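Local coordinates for protein trans-4-hydroxy-L-proline dehydratase (Clostridioides difficile 70-100-2010, PDB 6VXC) that catalyses the radical-based dehydration of trans-4-hydroxy-L-proline to (S)-1-pyrroline-5-carboxylate in anaerobic hydroxyproline breakdown, as a glycyl radical enzyme, at residues R47-L50 / M51-Y55; L70-K73 / H74-E77; A431-Q434 / E435-A439; A584-N588 / V589-K593; L615-V618 / S619-P623. All coordinates share one frame; numbering follows the deposited sequence.

Contact 1. Residues R47-L50 / M51-Y55; sequences RAVL and MTEAY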
loop_
_atom_site.group_PDB
_atom_site.type_symbol
_atom_site.label_atom_id
_atom_site.label_comp_id
_atom_site.label_asym_id
_atom_site.label_seq_id
_atom_site.Cartn_x
_atom_site.Cartn_y
_atom_site.Cartn_z
ATOM N N ARG A 47 16.697 3.393 17.028
ATOM C CA ARG A 47 16.100 2.066 16.999
ATOM C C ARG A 47 17.152 1.002 16.707
ATOM O O ARG A 47 17.243 -0.003 17.417
ATOM C CB ARG A 47 14.992 2.000 15.948
ATOM C CG ARG A 47 14.303 0.652 15.910
ATOM C CD ARG A 47 13.456 0.459 14.680
ATOM N NE ARG A 47 12.820 -0.855 14.690
ATOM C CZ ARG A 47 13.400 -1.977 14.283
ATOM N NH1 ARG A 47 14.643 -1.958 13.810
ATOM N NH2 ARG A 47 12.725 -3.117 14.341
ATOM N N ALA A 48 17.972 1.225 15.677
ATOM C CA ALA A 48 18.985 0.240 15.310
ATOM C C ALA A 48 19.953 -0.007 16.458
ATOM O O ALA A 48 20.334 -1.151 16.718
ATOM C CB ALA A 48 19.744 0.700 14.068
ATOM N N VAL A 49 20.353 1.050 17.164
ATOM C CA VAL A 49 21.245 0.869 18.305
ATOM C C VAL A 49 20.599 -0.032 19.346
ATOM O O VAL A 49 21.206 -0.993 19.819
ATOM C CB VAL A 49 21.624 2.227 18.921
ATOM C CG1 VAL A 49 22.377 2.005 20.225
ATOM C CG2 VAL A 49 22.461 3.050 17.967
ATOM N N LEU A 50 19.351 0.258 19.711
ATOM C CA LEU A 50 18.712 -0.493 20.785
ATOM C C LEU A 50 18.474 -1.946 20.393
ATOM O O LEU A 50 18.588 -2.840 21.236
ATOM C CB LEU A 50 17.405 0.188 21.205
ATOM C CG LEU A 50 17.618 1.552 21.881
ATOM C CD1 LEU A 50 16.300 2.265 22.207
ATOM C CD2 LEU A 50 18.483 1.414 23.131
ATOM N N MET A 51 18.125 -2.206 19.136
ATOM C CA MET A 51 17.983 -3.591 18.702
ATOM C C MET A 51 19.327 -4.313 18.722
ATOM O O MET A 51 19.392 -5.498 19.055
ATOM C CB MET A 51 17.367 -3.660 17.299
ATOM C CG MET A 51 15.960 -3.065 17.205
ATOM S SD MET A 51 14.680 -3.952 18.121
ATOM C CE MET A 51 14.459 -5.395 17.091
ATOM N N THR A 52 20.407 -3.624 18.361
ATOM C CA THR A 52 21.718 -4.255 18.439
ATOM C C THR A 52 22.030 -4.671 19.872
ATOM O O THR A 52 22.454 -5.803 20.119
ATOM C CB THR A 52 22.806 -3.325 17.900
ATOM O OG1 THR A 52 22.479 -2.905 16.575
ATOM C CG2 THR A 52 24.152 -4.060 17.877
ATOM N N GLU A 53 21.781 -3.779 20.836
ATOM C CA GLU A 53 21.988 -4.117 22.246
ATOM C C GLU A 53 21.200 -5.356 22.657
ATOM O O GLU A 53 21.694 -6.188 23.429
ATOM C CB GLU A 53 21.593 -2.943 23.140
ATOM C CG GLU A 53 22.491 -1.733 23.054
ATOM C CD GLU A 53 22.049 -0.624 24.003
ATOM O OE1 GLU A 53 21.092 -0.840 24.772
ATOM O OE2 GLU A 53 22.656 0.466 23.977
ATOM N N ALA A 54 19.948 -5.460 22.216
ATOM C CA ALA A 54 19.122 -6.586 22.627
ATOM C C ALA A 54 19.637 -7.898 22.047
ATOM O O ALA A 54 19.663 -8.914 22.743
ATOM C CB ALA A 54 17.664 -6.350 22.233
ATOM N N TYR A 55 20.031 -7.904 20.770
ATOM C CA TYR A 55 20.530 -9.139 20.165
ATOM C C TYR A 55 21.824 -9.596 20.826
ATOM O O TYR A 55 21.992 -10.787 21.123
ATOM C CB TYR A 55 20.739 -8.953 18.666
ATOM C CG TYR A 55 19.534 -9.290 17.819
ATOM C CD1 TYR A 55 18.291 -8.731 18.087
ATOM C CD2 TYR A 55 19.637 -10.179 16.759
ATOM C CE1 TYR A 55 17.181 -9.042 17.305
ATOM C CE2 TYR A 55 18.548 -10.493 15.973
ATOM C CZ TYR A 55 17.314 -9.923 16.252
ATOM O OH TYR A 55 16.226 -10.236 15.463
#
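Arg47 and Met51 meet one turn apart, where the thioether chain folds over one face of the guanidinium group. Met51 CG, set beside its backbone N by chi1 (-62°), rides 3.8 Å from Arg47 NH1, placed toward the rim of the flat group rather than over its middle. Bends at chi2 and chi3 (-66° and -74°) then curl the end of the methionine back, bringing CE to 4.0 Å from Arg47 NH2. The guanidinium is also gripped from beyond the helix: a salt bridge to Glu105 and hydrogen bonds to the carbonyls of Thr102 and Thr292 fix its position. Van der Waals contact on another side of the turn is slighter: the methyl Leu50 CD2 lies 3.8 Å from the carboxylate oxygen Glu53 OE1. That carboxylate finds its polar partner in His74 of the next helix.

All of this lies within one regular alpha-helix, 46-58, packed against helices 64-78 and 129-143 in the PFL-like part of the glycyl radical enzyme.

The hydrogen bonds follow the i to i+4 pattern, as in Met51 N to Arg47 O at 2.9 Å. At Ala48 a side chain joins in: Thr52 OG1 donates to Ala48 O at 2.8 Å, while Thr52 N reaches the same oxygen at 3.0 Å from the opposite face of the carbonyl plane. The threonine hydroxyl in turn accepts from Trp143 NE1.

Contact 2. Residues L70-K73 / H74-E77; sequences LSFK and HYIE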
loop_
_atom_site.group_PDB
_atom_site.type_symbol
_atom_site.label_atom_id
_atom_site.label_comp_id
_atom_site.label_asym_id
_atom_site.label_seq_id
_atom_site.Cartn_x
_atom_site.Cartn_y
_atom_site.Cartn_z
ATOM N N LEU A 70 11.608 -9.700 23.083
ATOM C CA LEU A 70 12.537 -9.100 24.038
ATOM C C LEU A 70 13.253 -7.898 23.432
ATOM O O LEU A 70 13.527 -6.916 24.126
ATOM C CB LEU A 70 13.549 -10.142 24.522
ATOM C CG LEU A 70 13.036 -11.231 25.462
ATOM C CD1 LEU A 70 14.100 -12.321 25.704
ATOM C CD2 LEU A 70 12.558 -10.617 26.769
ATOM N N SER A 71 13.577 -7.960 22.138
ATOM C CA SER A 71 14.224 -6.815 21.505
ATOM C C SER A 71 13.269 -5.629 21.404
ATOM O O SER A 71 13.666 -4.485 21.649
ATOM C CB SER A 71 14.742 -7.202 20.119
ATOM O OG SER A 71 15.715 -8.221 20.223
ATOM N N PHE A 72 12.014 -5.881 21.027
ATOM C CA PHE A 72 11.023 -4.812 21.000
ATOM C C PHE A 72 10.845 -4.199 22.382
ATOM O O PHE A 72 10.812 -2.972 22.534
ATOM C CB PHE A 72 9.691 -5.345 20.481
ATOM C CG PHE A 72 8.586 -4.306 20.448
ATOM C CD1 PHE A 72 8.635 -3.258 19.537
ATOM C CD2 PHE A 72 7.495 -4.403 21.297
ATOM C CE1 PHE A 72 7.625 -2.301 19.483
ATOM C CE2 PHE A 72 6.473 -3.452 21.249
ATOM C CZ PHE A 72 6.545 -2.397 20.344
ATOM N N LYS A 73 10.725 -5.047 23.406
ATOM C CA LYS A 73 10.556 -4.539 24.762
ATOM C C LYS A 73 11.751 -3.704 25.194
ATOM O O LYS A 73 11.590 -2.648 25.813
ATOM C CB LYS A 73 10.330 -5.687 25.741
ATOM C CG LYS A 73 10.037 -5.211 27.163
ATOM C CD LYS A 73 9.768 -6.382 28.075
ATOM C CE LYS A 73 9.627 -5.966 29.522
ATOM N NZ LYS A 73 9.903 -7.135 30.388
ATOM N N HIS A 74 12.956 -4.177 24.907
ATOM C CA HIS A 74 14.136 -3.390 25.223
ATOM C C HIS A 74 14.092 -2.044 24.522
ATOM O O HIS A 74 14.420 -1.013 25.115
ATOM C CB HIS A 74 15.395 -4.160 24.835
ATOM C CG HIS A 74 16.657 -3.463 25.214
ATOM N ND1 HIS A 74 17.103 -3.390 26.516
ATOM C CD2 HIS A 74 17.555 -2.779 24.472
ATOM C CE1 HIS A 74 18.225 -2.697 26.556
ATOM N NE2 HIS A 74 18.523 -2.317 25.327
ATOM N N TYR A 75 13.696 -2.039 23.249
ATOM C CA TYR A 75 13.575 -0.789 22.513
ATOM C C TYR A 75 12.538 0.125 23.161
ATOM O O TYR A 75 12.785 1.318 23.352
ATOM C CB TYR A 75 13.244 -1.091 21.046
ATOM C CG TYR A 75 12.667 0.066 20.267
ATOM C CD1 TYR A 75 13.455 1.141 19.896
ATOM C CD2 TYR A 75 11.336 0.064 19.878
ATOM C CE1 TYR A 75 12.928 2.191 19.184
ATOM C CE2 TYR A 75 10.799 1.116 19.156
ATOM C CZ TYR A 75 11.601 2.171 18.813
ATOM O OH TYR A 75 11.090 3.222 18.101
ATOM N N ILE A 76 11.372 -0.417 23.512
ATOM C CA ILE A 76 10.329 0.408 24.124
ATOM C C ILE A 76 10.787 0.952 25.477
ATOM O O ILE A 76 10.516 2.109 25.823
ATOM C CB ILE A 76 9.018 -0.390 24.245
ATOM C CG1 ILE A 76 8.431 -0.687 22.863
ATOM C CG2 ILE A 76 7.993 0.362 25.110
ATOM C CD1 ILE A 76 8.058 0.544 22.097
ATOM N N GLU A 77 11.477 0.126 26.271
ATOM C CA GLU A 77 11.923 0.567 27.590
ATOM C C GLU A 77 12.910 1.726 27.512
ATOM O O GLU A 77 12.929 2.579 28.403
ATOM C CB GLU A 77 12.548 -0.606 28.350
ATOM C CG GLU A 77 11.548 -1.524 29.025
ATOM C CD GLU A 77 12.190 -2.780 29.631
ATOM O OE1 GLU A 77 13.340 -3.118 29.266
ATOM O OE2 GLU A 77 11.534 -3.435 30.467
#
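With CG of Phe72 trans to its own nitrogen (chi1 179°) and CG1 of Ile76 swung beside its nitrogen (chi1 -67°), the ring of the first residue and the ethyl branch of the second are brought together one helical turn apart. Ile76 CG1 stands over one face of the phenyl ring, 3.7 Å from its centroid and only 17° from the ring normal, a CH-pi contact. CD1 of Ile76 carries on past the CZ rim on the same side, 3.7 Å from Phe72 CZ. Tyr75 adds a looser apolar touch, its CD2 being 4.3 Å from Phe72 CD1.

Lys73 and Glu77 make the second pair, on a partly exposed side. The lysine chain is fully extended, and it is the methylene CE, 3.3 Å from Glu77 OE2, that comes nearest the carboxylate. The ammonium NZ stays 4.0 Å from Glu77 OE2, beyond salt-bridge range, and any attraction is therefore probably modest. Both chains also rest on Ile233 of helix 214-248.

Beneath the side chains the backbone is regular; Ile76 N, for example, bonds to Phe72 O at 2.8 Å. Ser71, buried against helix 46-58, hydrogen-bonds through its hydroxyl to the carbonyl of Leu67. These i to i+4 contacts are those of an alpha-helix, and buried Phe72, Tyr75 and Ile76 with partly exposed Lys73 and Glu77 give 64-78 an amphipathic character among helices 46-58, 214-248 and 276-293.

Contact 3. Residues A431-Q434 / E435-A439; sequences AIVQ and ELMEA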
loop_
_atom_site.group_PDB
_atom_site.type_symbol
_atom_site.label_atom_id
_atom_site.label_comp_id
_atom_site.label_asym_id
_atom_site.label_seq_id
_atom_site.Cartn_x
_atom_site.Cartn_y
_atom_site.Cartn_z
ATOM N N ALA A 431 -18.633 -4.930 -4.266
ATOM C CA ALA A 431 -17.556 -5.698 -4.878
ATOM C C ALA A 431 -16.610 -6.250 -3.821
ATOM O O ALA A 431 -16.249 -7.430 -3.848
ATOM C CB ALA A 431 -16.801 -4.832 -5.892
ATOM N N ILE A 432 -16.224 -5.413 -2.860
ATOM C CA ILE A 432 -15.345 -5.850 -1.772
ATOM C C ILE A 432 -15.914 -7.077 -1.073
ATOM O O ILE A 432 -15.214 -8.077 -0.859
ATOM C CB ILE A 432 -15.122 -4.698 -0.776
ATOM C CG1 ILE A 432 -14.231 -3.615 -1.403
ATOM C CG2 ILE A 432 -14.560 -5.240 0.517
ATOM C CD1 ILE A 432 -14.293 -2.287 -0.667
ATOM N N VAL A 433 -17.186 -7.012 -0.683
ATOM C CA VAL A 433 -17.769 -8.122 0.063
ATOM C C VAL A 433 -17.757 -9.397 -0.765
ATOM O O VAL A 433 -17.405 -10.474 -0.266
ATOM C CB VAL A 433 -19.185 -7.775 0.542
ATOM C CG1 VAL A 433 -19.899 -9.040 1.027
ATOM C CG2 VAL A 433 -19.099 -6.765 1.659
ATOM N N GLN A 434 -18.133 -9.295 -2.042
ATOM C CA GLN A 434 -18.162 -10.470 -2.905
ATOM C C GLN A 434 -16.756 -10.989 -3.209
ATOM O O GLN A 434 -16.540 -12.208 -3.249
ATOM C CB GLN A 434 -18.950 -10.141 -4.175
ATOM C CG GLN A 434 -20.464 -10.200 -3.957
ATOM C CD GLN A 434 -21.273 -9.720 -5.154
ATOM O OE1 GLN A 434 -20.892 -8.771 -5.830
ATOM N NE2 GLN A 434 -22.320 -10.452 -5.487
ATOM N N GLU A 435 -15.787 -10.086 -3.395
ATOM C CA GLU A 435 -14.399 -10.509 -3.546
ATOM C C GLU A 435 -13.956 -11.336 -2.343
ATOM O O GLU A 435 -13.352 -12.408 -2.493
ATOM C CB GLU A 435 -13.493 -9.287 -3.724
ATOM C CG GLU A 435 -13.633 -8.555 -5.080
ATOM C CD GLU A 435 -13.175 -7.110 -4.981
ATOM O OE1 GLU A 435 -12.394 -6.811 -4.049
ATOM O OE2 GLU A 435 -13.616 -6.267 -5.799
ATOM N N LEU A 436 -14.262 -10.852 -1.141
ATOM C CA LEU A 436 -13.891 -11.568 0.071
ATOM C C LEU A 436 -14.563 -12.928 0.137
ATOM O O LEU A 436 -13.927 -13.928 0.481
ATOM C CB LEU A 436 -14.228 -10.709 1.297
ATOM C CG LEU A 436 -13.325 -9.487 1.451
ATOM C CD1 LEU A 436 -13.905 -8.465 2.433
ATOM C CD2 LEU A 436 -11.939 -9.926 1.913
ATOM N N MET A 437 -15.858 -12.982 -0.168
ATOM C CA MET A 437 -16.564 -14.255 -0.101
ATOM C C MET A 437 -16.080 -15.217 -1.176
ATOM O O MET A 437 -15.978 -16.421 -0.930
ATOM C CB MET A 437 -18.075 -14.042 -0.198
ATOM C CG MET A 437 -18.663 -13.317 1.018
ATOM S SD MET A 437 -20.455 -13.231 0.871
ATOM C CE MET A 437 -20.937 -14.838 1.347
ATOM N N GLU A 438 -15.759 -14.710 -2.365
ATOM C CA GLU A 438 -15.187 -15.587 -3.383
ATOM C C GLU A 438 -13.891 -16.236 -2.897
ATOM O O GLU A 438 -13.611 -17.388 -3.233
ATOM C CB GLU A 438 -14.953 -14.803 -4.670
ATOM C CG GLU A 438 -14.166 -15.541 -5.736
ATOM C CD GLU A 438 -14.920 -16.694 -6.384
ATOM O OE1 GLU A 438 -14.363 -17.298 -7.321
ATOM O OE2 GLU A 438 -16.074 -16.964 -6.005
ATOM N N ALA A 439 -13.117 -15.525 -2.084
ATOM C CA ALA A 439 -11.870 -16.030 -1.533
ATOM C C ALA A 439 -12.058 -16.897 -0.282
ATOM O O ALA A 439 -11.065 -17.387 0.261
ATOM C CB ALA A 439 -10.938 -14.848 -1.213
#
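The carboxylate of Glu435 is laid against the backbone of Ala431 and Ile432. Its CD sits 3.3 Å from Ala431 O, and OE1 is 3.8 Å from Ile432 CA, while OE2 comes within 3.5 Å of Ala431 CB. Its two oxygens find their polar partners beyond the helix, OE1 with Thr457 OG1 and OE2 with His754 ND1. With chi1 at -71°, CG lies beside the backbone N and the extended chain runs back along the helix.

Ile432 and Leu436 lie side by side, Ile432 CG2 3.8 Å from Leu436 CD1, both packed against Thr457. Glu435 N closes the turn onto Ala431 O at 2.7 Å, and Glu438 N to Gln434 O, at 2.8 Å, belongs to the last turn of helix 429-438.

Both carboxylate oxygens of this buried acid are thus satisfied, which restricts rotation of the group. Thr457 follows Glu456, the likely proton acceptor, whose side chain is about 8 Å from that of Glu435; by holding Thr457, Glu435 may help to position the strand that carries Glu456.

Contact 4. Residues A584-N588 / V589-K593; sequences AIKYN and VFDKK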
loop_
_atom_site.group_PDB
_atom_site.type_symbol
_atom_site.label_atom_id
_atom_site.label_comp_id
_atom_site.label_asym_id
_atom_site.label_seq_id
_atom_site.Cartn_x
_atom_site.Cartn_y
_atom_site.Cartn_z
ATOM N N ALA A 584 -3.204 -5.146 -31.481
ATOM C CA ALA A 584 -2.558 -4.647 -32.692
ATOM C C ALA A 584 -2.046 -5.790 -33.566
ATOM O O ALA A 584 -2.125 -5.731 -34.799
ATOM C CB ALA A 584 -1.414 -3.701 -32.321
ATOM N N ILE A 585 -1.494 -6.822 -32.944
ATOM C CA ILE A 585 -0.970 -7.949 -33.705
ATOM C C ILE A 585 -2.102 -8.728 -34.366
ATOM O O ILE A 585 -2.050 -9.026 -35.564
ATOM C CB ILE A 585 -0.104 -8.846 -32.804
ATOM C CG1 ILE A 585 1.176 -8.103 -32.378
ATOM C CG2 ILE A 585 0.184 -10.166 -33.513
ATOM C CD1 ILE A 585 2.031 -8.875 -31.351
ATOM N N LYS A 586 -3.149 -9.050 -33.606
ATOM C CA LYS A 586 -4.259 -9.799 -34.176
ATOM C C LYS A 586 -4.888 -9.050 -35.345
ATOM O O LYS A 586 -5.122 -9.625 -36.414
ATOM C CB LYS A 586 -5.306 -10.067 -33.102
ATOM C CG LYS A 586 -6.504 -10.850 -33.590
ATOM C CD LYS A 586 -7.481 -10.996 -32.444
ATOM C CE LYS A 586 -8.548 -11.990 -32.746
ATOM N NZ LYS A 586 -9.409 -12.155 -31.539
ATOM N N TYR A 587 -5.132 -7.749 -35.164
ATOM C CA TYR A 587 -5.827 -6.960 -36.175
ATOM C C TYR A 587 -4.975 -6.786 -37.425
ATOM O O TYR A 587 -5.444 -7.026 -38.543
ATOM C CB TYR A 587 -6.212 -5.595 -35.582
ATOM C CG TYR A 587 -7.078 -4.713 -36.462
ATOM C CD1 TYR A 587 -8.452 -4.885 -36.501
ATOM C CD2 TYR A 587 -6.526 -3.689 -37.222
ATOM C CE1 TYR A 587 -9.261 -4.076 -37.287
ATOM C CE2 TYR A 587 -7.337 -2.865 -38.030
ATOM C CZ TYR A 587 -8.706 -3.068 -38.049
ATOM O OH TYR A 587 -9.527 -2.283 -38.823
ATOM N N ASN A 588 -3.713 -6.392 -37.251
ATOM C CA ASN A 588 -2.874 -6.017 -38.380
ATOM C C ASN A 588 -2.141 -7.199 -39.011
ATOM O O ASN A 588 -2.040 -7.262 -40.241
ATOM C CB ASN A 588 -1.863 -4.955 -37.951
ATOM C CG ASN A 588 -2.520 -3.623 -37.650
ATOM O OD1 ASN A 588 -2.932 -2.907 -38.566
ATOM N ND2 ASN A 588 -2.624 -3.285 -36.360
ATOM N N VAL A 589 -1.658 -8.151 -38.215
ATOM C CA VAL A 589 -0.885 -9.267 -38.765
ATOM C C VAL A 589 -1.795 -10.398 -39.235
ATOM O O VAL A 589 -1.649 -10.897 -40.352
ATOM C CB VAL A 589 0.144 -9.783 -37.737
ATOM C CG1 VAL A 589 0.871 -10.996 -38.308
ATOM C CG2 VAL A 589 1.125 -8.694 -37.353
ATOM N N PHE A 590 -2.759 -10.816 -38.419
ATOM C CA PHE A 590 -3.510 -12.027 -38.724
ATOM C C PHE A 590 -4.877 -11.781 -39.344
ATOM O O PHE A 590 -5.299 -12.584 -40.182
ATOM C CB PHE A 590 -3.658 -12.883 -37.461
ATOM C CG PHE A 590 -2.361 -13.445 -36.973
ATOM C CD1 PHE A 590 -1.788 -14.545 -37.600
ATOM C CD2 PHE A 590 -1.688 -12.858 -35.917
ATOM C CE1 PHE A 590 -0.584 -15.061 -37.162
ATOM C CE2 PHE A 590 -0.484 -13.360 -35.464
ATOM C CZ PHE A 590 0.078 -14.464 -36.094
ATOM N N ASP A 591 -5.585 -10.708 -38.981
ATOM C CA ASP A 591 -6.937 -10.483 -39.517
ATOM C C ASP A 591 -6.879 -9.678 -40.814
ATOM O O ASP A 591 -7.202 -10.198 -41.884
ATOM C CB ASP A 591 -7.851 -9.807 -38.486
ATOM C CG ASP A 591 -8.442 -10.790 -37.465
ATOM O OD1 ASP A 591 -8.194 -12.021 -37.573
ATOM O OD2 ASP A 591 -9.180 -10.333 -36.554
ATOM N N LYS A 592 -6.480 -8.407 -40.731
ATOM C CA LYS A 592 -6.416 -7.561 -41.921
ATOM C C LYS A 592 -5.155 -7.785 -42.750
ATOM O O LYS A 592 -5.116 -7.383 -43.915
ATOM C CB LYS A 592 -6.491 -6.089 -41.531
ATOM C CG LYS A 592 -7.704 -5.693 -40.730
ATOM C CD LYS A 592 -8.989 -6.081 -41.433
ATOM C CE LYS A 592 -10.171 -5.734 -40.549
ATOM N NZ LYS A 592 -11.464 -5.754 -41.266
ATOM N N LYS A 593 -4.120 -8.385 -42.172
ATOM C CA LYS A 593 -2.913 -8.738 -42.906
ATOM C C LYS A 593 -2.323 -7.517 -43.609
ATOM O O LYS A 593 -2.035 -7.540 -44.802
ATOM C CB LYS A 593 -3.198 -9.865 -43.903
ATOM C CG LYS A 593 -3.849 -11.086 -43.283
ATOM C CD LYS A 593 -3.940 -12.240 -44.287
ATOM C CE LYS A 593 -4.381 -13.538 -43.614
ATOM N NZ LYS A 593 -5.779 -13.441 -43.100
#
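Ile585 sets CG2 3.8 Å from Phe590 CE2, near the plane of the ring and at its edge, the two side chains running the same way. Ile585 O accepts from Val589 N at 2.8 Å. Lys586 O accepts from Asp591 N, also at 2.8 Å; the carboxylate of Asp591 bonds to Tyr631, whose ring and that of Tyr506 receive the Lys586 ammonium in cation-pi contacts.

Tyr587 follows, its ring covered on one face by Lys592. Chi1 of the lysine (-57°) places CG 3.9 Å from the ring centroid in a CH-pi contact, and the bend at chi2 (-55°) brings CE to 3.8 Å from Tyr587 CE1. Asn588 ends the segment: ND2 turns back to a lone pair of Ala584 O at 2.9 Å and meets Thr622 OG1 as well.

Backbone bonds from Asp591 N to Lys586 O and Lys592 N to Tyr587 O, each spanning five residues, define a pi-helical turn near the C-terminal end of helix 575-591; Ile585 and Phe590 add a side-chain contact and a weak bond of the same span.

Contact 5. Residues L615-V618 / S619-P623; sequences LNLV and SNKTP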
loop_
_atom_site.group_PDB
_atom_site.type_symbol
_atom_site.label_atom_id
_atom_site.label_comp_id
_atom_site.label_asym_id
_atom_site.label_seq_id
_atom_site.Cartn_x
_atom_site.Cartn_y
_atom_site.Cartn_z
ATOM N N LEU A 615 3.779 2.512 -37.460
ATOM C CA LEU A 615 3.433 3.227 -36.240
ATOM C C LEU A 615 2.064 3.896 -36.352
ATOM O O LEU A 615 1.264 3.847 -35.415
ATOM C CB LEU A 615 4.516 4.254 -35.918
ATOM C CG LEU A 615 4.257 5.109 -34.679
ATOM C CD1 LEU A 615 4.035 4.211 -33.471
ATOM C CD2 LEU A 615 5.424 6.054 -34.442
ATOM N N ASN A 616 1.764 4.502 -37.504
ATOM C CA ASN A 616 0.465 5.142 -37.672
ATOM C C ASN A 616 -0.660 4.109 -37.599
ATOM O O ASN A 616 -1.727 4.376 -37.032
ATOM C CB ASN A 616 0.423 5.876 -39.009
ATOM C CG ASN A 616 -0.823 6.737 -39.176
ATOM O OD1 ASN A 616 -1.458 7.134 -38.210
ATOM N ND2 ASN A 616 -1.225 6.939 -40.423
ATOM N N LEU A 617 -0.450 2.936 -38.207
ATOM C CA LEU A 617 -1.490 1.911 -38.213
ATOM C C LEU A 617 -1.799 1.428 -36.802
ATOM O O LEU A 617 -2.961 1.380 -36.399
ATOM C CB LEU A 617 -1.067 0.730 -39.098
ATOM C CG LEU A 617 -1.044 0.925 -40.624
ATOM C CD1 LEU A 617 -0.515 -0.326 -41.325
ATOM C CD2 LEU A 617 -2.419 1.301 -41.162
ATOM N N VAL A 618 -0.765 1.056 -36.038
ATOM C CA VAL A 618 -1.015 0.448 -34.734
ATOM C C VAL A 618 -1.478 1.495 -33.745
ATOM O O VAL A 618 -2.204 1.182 -32.802
ATOM C CB VAL A 618 0.222 -0.300 -34.192
ATOM C CG1 VAL A 618 0.644 -1.397 -35.132
ATOM C CG2 VAL A 618 1.364 0.675 -33.946
ATOM N N SER A 619 -1.064 2.746 -33.929
ATOM C CA SER A 619 -1.458 3.785 -32.987
ATOM C C SER A 619 -2.841 4.342 -33.298
ATOM O O SER A 619 -3.619 4.616 -32.377
ATOM C CB SER A 619 -0.444 4.931 -33.005
ATOM O OG SER A 619 0.873 4.479 -32.771
ATOM N N ASN A 620 -3.157 4.524 -34.584
ATOM C CA ASN A 620 -4.297 5.330 -34.984
ATOM C C ASN A 620 -5.340 4.601 -35.819
ATOM O O ASN A 620 -6.430 5.145 -36.016
ATOM C CB ASN A 620 -3.814 6.565 -35.759
ATOM C CG ASN A 620 -2.811 7.376 -34.967
ATOM O OD1 ASN A 620 -3.036 7.682 -33.808
ATOM N ND2 ASN A 620 -1.682 7.703 -35.587
ATOM N N LYS A 621 -5.049 3.418 -36.346
ATOM C CA LYS A 621 -6.031 2.716 -37.162
ATOM C C LYS A 621 -6.333 1.316 -36.631
ATOM O O LYS A 621 -6.720 0.430 -37.394
ATOM C CB LYS A 621 -5.613 2.673 -38.636
ATOM C CG LYS A 621 -5.736 4.010 -39.404
ATOM C CD LYS A 621 -4.458 4.825 -39.461
ATOM C CE LYS A 621 -4.511 5.882 -40.597
ATOM N NZ LYS A 621 -5.442 7.013 -40.349
ATOM N N THR A 622 -6.210 1.123 -35.313
ATOM C CA THR A 622 -6.355 -0.183 -34.694
ATOM C C THR A 622 -7.247 -0.086 -33.461
ATOM O O THR A 622 -7.190 0.904 -32.724
ATOM C CB THR A 622 -4.975 -0.753 -34.314
ATOM O OG1 THR A 622 -4.165 -0.879 -35.489
ATOM C CG2 THR A 622 -5.096 -2.130 -33.617
ATOM N N PRO A 623 -8.096 -1.083 -33.225
ATOM C CA PRO A 623 -8.961 -1.045 -32.041
ATOM C C PRO A 623 -8.146 -0.936 -30.756
ATOM O O PRO A 623 -7.006 -1.397 -30.680
ATOM C CB PRO A 623 -9.720 -2.377 -32.119
ATOM C CG PRO A 623 -9.667 -2.762 -33.526
ATOM C CD PRO A 623 -8.336 -2.289 -34.039
HETATM O O HOH W 1 -3.552 9.460 -40.894
HETATM O O HOH W 2 -3.770 9.454 -38.580
#
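Asn620 reaches back over the preceding turn to Asn616. Its CB lies 3.3 Å from Asn616 O, CG comes 3.5 Å from Asn616 OD1, and the tip ND2 donates to that same OD1 at 2.7 Å. The bond is nearly straight (172°) and lies in the amide plane of both groups, although the two planes are turned 62° apart and the side chains cross at about a right angle. Asn616 can offer OD1 because its CG is trans to the backbone N (chi1 -172°), which leans the amide outward and toward the following turn. Lys621 passes the other end of this amide, CE at 3.5 Å from Asn616 ND2. The two waters modelled between Lys621 NZ and the Asn616 amide lie too close to each other to be present at once, so this bridge is doubtful.

Hydroxyls take up backbone carbonyls where the helix runs out. Ser619 OG donates to Leu615 O at 2.7 Å, joining Ser619 N on the opposite face of the carbonyl plane. Two residues on, Thr622 OG1 and Lys621 N grip Leu617 O at 2.7 and 2.9 Å, both well out of the carbonyl plane, one on each side; Lys621 has already left helical geometry.

Helix 612-620 thus ends against helix 575-591: Leu617 and Val618 pack on Asn588 and on Phe595 of the loop after that helix, and Pro623 lies on Tyr587.

Contacts 1 and 2 belong to consecutive helices that touch, their centres 9 Å apart; contacts 4 and 5 are a second touching pair, 11 Å between centres. Centres of the two pairs lie about 59 to 64 Å apart, on opposite sides of the chain's centre. Contact 1 is buried, the others partly so; contacts 4 and 5 lie farthest from the chain's centre. Contact 3 is nearest it and touches neither pair, its chemistry resting on a buried carboxylate held from outside its helix. Contacts 1 and 2 lie within regular helix and contact 3 reaches a helix end; contact 4 widens into a pi turn, while in contact 5 hydroxyls supplement the backbone bonds. Apolar and aromatic packing marks contacts 2 and 4.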